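Local structure of cysteine protease (Listeria monocytogenes, 5HU4) at residues Ala31-Ser36 / Gly43-Ala48. The protein cleaves a C-terminal sorting signal of surface proteins and, through a thioester intermediate, attaches them covalently to the cell wall. Numbering follows the deposited sequence.
Sequences ATTMRS and GNYPLA
Thr32 and Ala48 form the antiparallel hydrogen-bonded pair of a short beta hairpin, strands 31-33 and 44-48, in the beta-barrel of a class A sortase. Two bonds of 2.8 Å define the pair, Thr32 N to Ala48 O and Ala48 N to Thr32 O, the second nearly straight at 171° at the hydrogen. The two strands stay close as far as Thr33 and Leu47 and part toward the turn, Met34 CA lying 5.9 Å from Pro46 CA. On the face of Thr32 and Ala48, Met34 reaches back: its CG, SD and CE run along the Ala48 methyl, and a turn about CG-SD (chi3 101°) keeps CE 3.7 Å from Ala48 CB. Thr32 OG1, hydrogen-bonded with Thr22 OG1, lies 3.7 Å from the same methyl, so Ala48 CB sits between thioether and hydroxyl. Nearer the turn, the ring of Pro46 points toward Met34, its CG 4.1 Å from Met34 CB. The Arg35 side chain crosses this ring at about a right angle and places NH1 3.5 Å from Pro46 CD. The same nitrogen gives a weak bond to Asn44 O, which lies near the guanidinium plane at its edge; Ile98 O also accepts from NH1, and Asp37 pairs with NH2 in a salt bridge. On the face of Thr33 and Leu47, Leu47 packs on Ile7 of strand 3-9 and Val18 of strand 14-19, while Thr33 OG1 takes the Gly21 N-H. Ala48 is about 8 Å, side chain to side chain, from both His50 and Cys111, near these active-site residues but not touching them. With CG anti to its backbone N (chi1 -163°), Tyr45 holds Leu47 CD1 in plane at its ring edge and meets the Thr33 side chain obliquely, OH 3.5 Å from Thr33 CG2.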
loop_
_atom_site.group_PDB
_atom_site.type_symbol
_atom_site.label_atom_id
_atom_site.label_comp_id
_atom_site.label_asym_id
_atom_site.label_seq_id
_atom_site.Cartn_x
_atom_site.Cartn_y
_atom_site.Cartn_z
ATOM N N ALA A 31 -5.574 -2.439 3.807
ATOM C CA ALA A 31 -5.328 -1.700 2.575
ATOM C C ALA A 31 -6.361 -2.089 1.522
ATOM O O ALA A 31 -6.798 -3.239 1.470
ATOM C CB ALA A 31 -3.919 -1.957 2.067
ATOM N N THR A 32 -6.754 -1.130 0.690
ATOM C CA THR A 32 -7.797 -1.369 -0.302
ATOM C C THR A 32 -7.393 -0.902 -1.698
ATOM O O THR A 32 -6.877 0.203 -1.869
ATOM C CB THR A 32 -9.112 -0.665 0.088
ATOM O OG1 THR A 32 -8.883 0.744 0.215
ATOM C CG2 THR A 32 -9.642 -1.207 1.407
ATOM N N THR A 33 -7.631 -1.756 -2.690
ATOM C CA THR A 33 -7.391 -1.407 -4.085
ATOM C C THR A 33 -8.293 -0.248 -4.498
ATOM O O THR A 33 -9.381 -0.078 -3.947
ATOM C CB THR A 33 -7.637 -2.605 -5.018
ATOM O OG1 THR A 33 -9.018 -2.984 -4.956
ATOM C CG2 THR A 33 -6.771 -3.787 -4.608
ATOM N N MET A 34 -7.844 0.543 -5.467
ATOM C CA MET A 34 -8.564 1.757 -5.838
ATOM C C MET A 34 -9.074 1.737 -7.278
ATOM O O MET A 34 -9.918 2.550 -7.654
ATOM C CB MET A 34 -7.674 2.979 -5.609
ATOM C CG MET A 34 -7.377 3.232 -4.140
ATOM S SD MET A 34 -6.396 4.713 -3.853
ATOM C CE MET A 34 -7.674 5.861 -3.348
ATOM N N ARG A 35 -8.561 0.812 -8.084
ATOM C CA ARG A 35 -9.109 0.585 -9.415
ATOM C C ARG A 35 -9.496 -0.878 -9.584
ATOM O O ARG A 35 -8.834 -1.770 -9.056
ATOM C CB ARG A 35 -8.117 0.991 -10.508
ATOM C CG ARG A 35 -7.507 2.370 -10.341
ATOM C CD ARG A 35 -6.913 2.865 -11.654
ATOM N NE ARG A 35 -6.323 1.778 -12.429
ATOM C CZ ARG A 35 -5.057 1.387 -12.326
ATOM N NH1 ARG A 35 -4.240 1.996 -11.479
ATOM N NH2 ARG A 35 -4.609 0.387 -13.070
ATOM N N SER A 36 -10.573 -1.117 -10.324
ATOM C CA SER A 36 -11.065 -2.468 -10.557
ATOM C C SER A 36 -10.090 -3.295 -11.392
ATOM O O SER A 36 -10.119 -4.525 -11.358
ATOM C CB SER A 36 -12.429 -2.422 -11.252
ATOM O OG SER A 36 -12.312 -1.890 -12.562
ATOM N N GLY A 43 2.081 -2.168 -13.956
ATOM C CA GLY A 43 1.575 -0.808 -13.994
ATOM C C GLY A 43 1.591 -0.154 -12.628
ATOM O O GLY A 43 2.511 -0.364 -11.838
ATOM N N ASN A 44 0.567 0.642 -12.345
ATOM C CA ASN A 44 0.417 1.239 -11.027
ATOM C C ASN A 44 -0.552 0.433 -10.174
ATOM O O ASN A 44 -1.634 0.065 -10.630
ATOM C CB ASN A 44 -0.057 2.689 -11.138
ATOM C CG ASN A 44 -0.149 3.377 -9.789
ATOM O OD1 ASN A 44 0.492 2.962 -8.823
ATOM N ND2 ASN A 44 -0.948 4.434 -9.717
ATOM N N TYR A 45 -0.154 0.154 -8.938
ATOM C CA TYR A 45 -1.009 -0.566 -8.005
ATOM C C TYR A 45 -1.341 0.319 -6.810
ATOM O O TYR A 45 -0.703 0.219 -5.762
ATOM C CB TYR A 45 -0.332 -1.859 -7.543
ATOM C CG TYR A 45 -1.276 -2.851 -6.901
ATOM C CD1 TYR A 45 -2.026 -3.727 -7.676
ATOM C CD2 TYR A 45 -1.416 -2.915 -5.522
ATOM C CE1 TYR A 45 -2.889 -4.637 -7.095
ATOM C CE2 TYR A 45 -2.277 -3.820 -4.931
ATOM C CZ TYR A 45 -3.011 -4.678 -5.722
ATOM O OH TYR A 45 -3.867 -5.581 -5.135
ATOM N N PRO A 46 -2.342 1.199 -6.968
ATOM C CA PRO A 46 -2.718 2.137 -5.906
ATOM C C PRO A 46 -3.448 1.452 -4.756
ATOM O O PRO A 46 -4.341 0.635 -4.983
ATOM C CB PRO A 46 -3.636 3.127 -6.625
ATOM C CG PRO A 46 -4.243 2.334 -7.724
ATOM C CD PRO A 46 -3.186 1.357 -8.166
ATOM N N LEU A 47 -3.059 1.787 -3.530
ATOM C CA LEU A 47 -3.696 1.235 -2.342
ATOM C C LEU A 47 -4.043 2.340 -1.354
ATOM O O LEU A 47 -3.223 3.214 -1.074
ATOM C CB LEU A 47 -2.793 0.196 -1.672
ATOM C CG LEU A 47 -2.623 -1.136 -2.401
ATOM C CD1 LEU A 47 -1.494 -1.948 -1.783
ATOM C CD2 LEU A 47 -3.927 -1.916 -2.378
ATOM N N ALA A 48 -5.264 2.297 -0.832
ATOM C CA ALA A 48 -5.703 3.269 0.158
ATOM C C ALA A 48 -5.799 2.623 1.535
ATOM O O ALA A 48 -6.206 1.469 1.664
ATOM C CB ALA A 48 -7.040 3.872 -0.242
#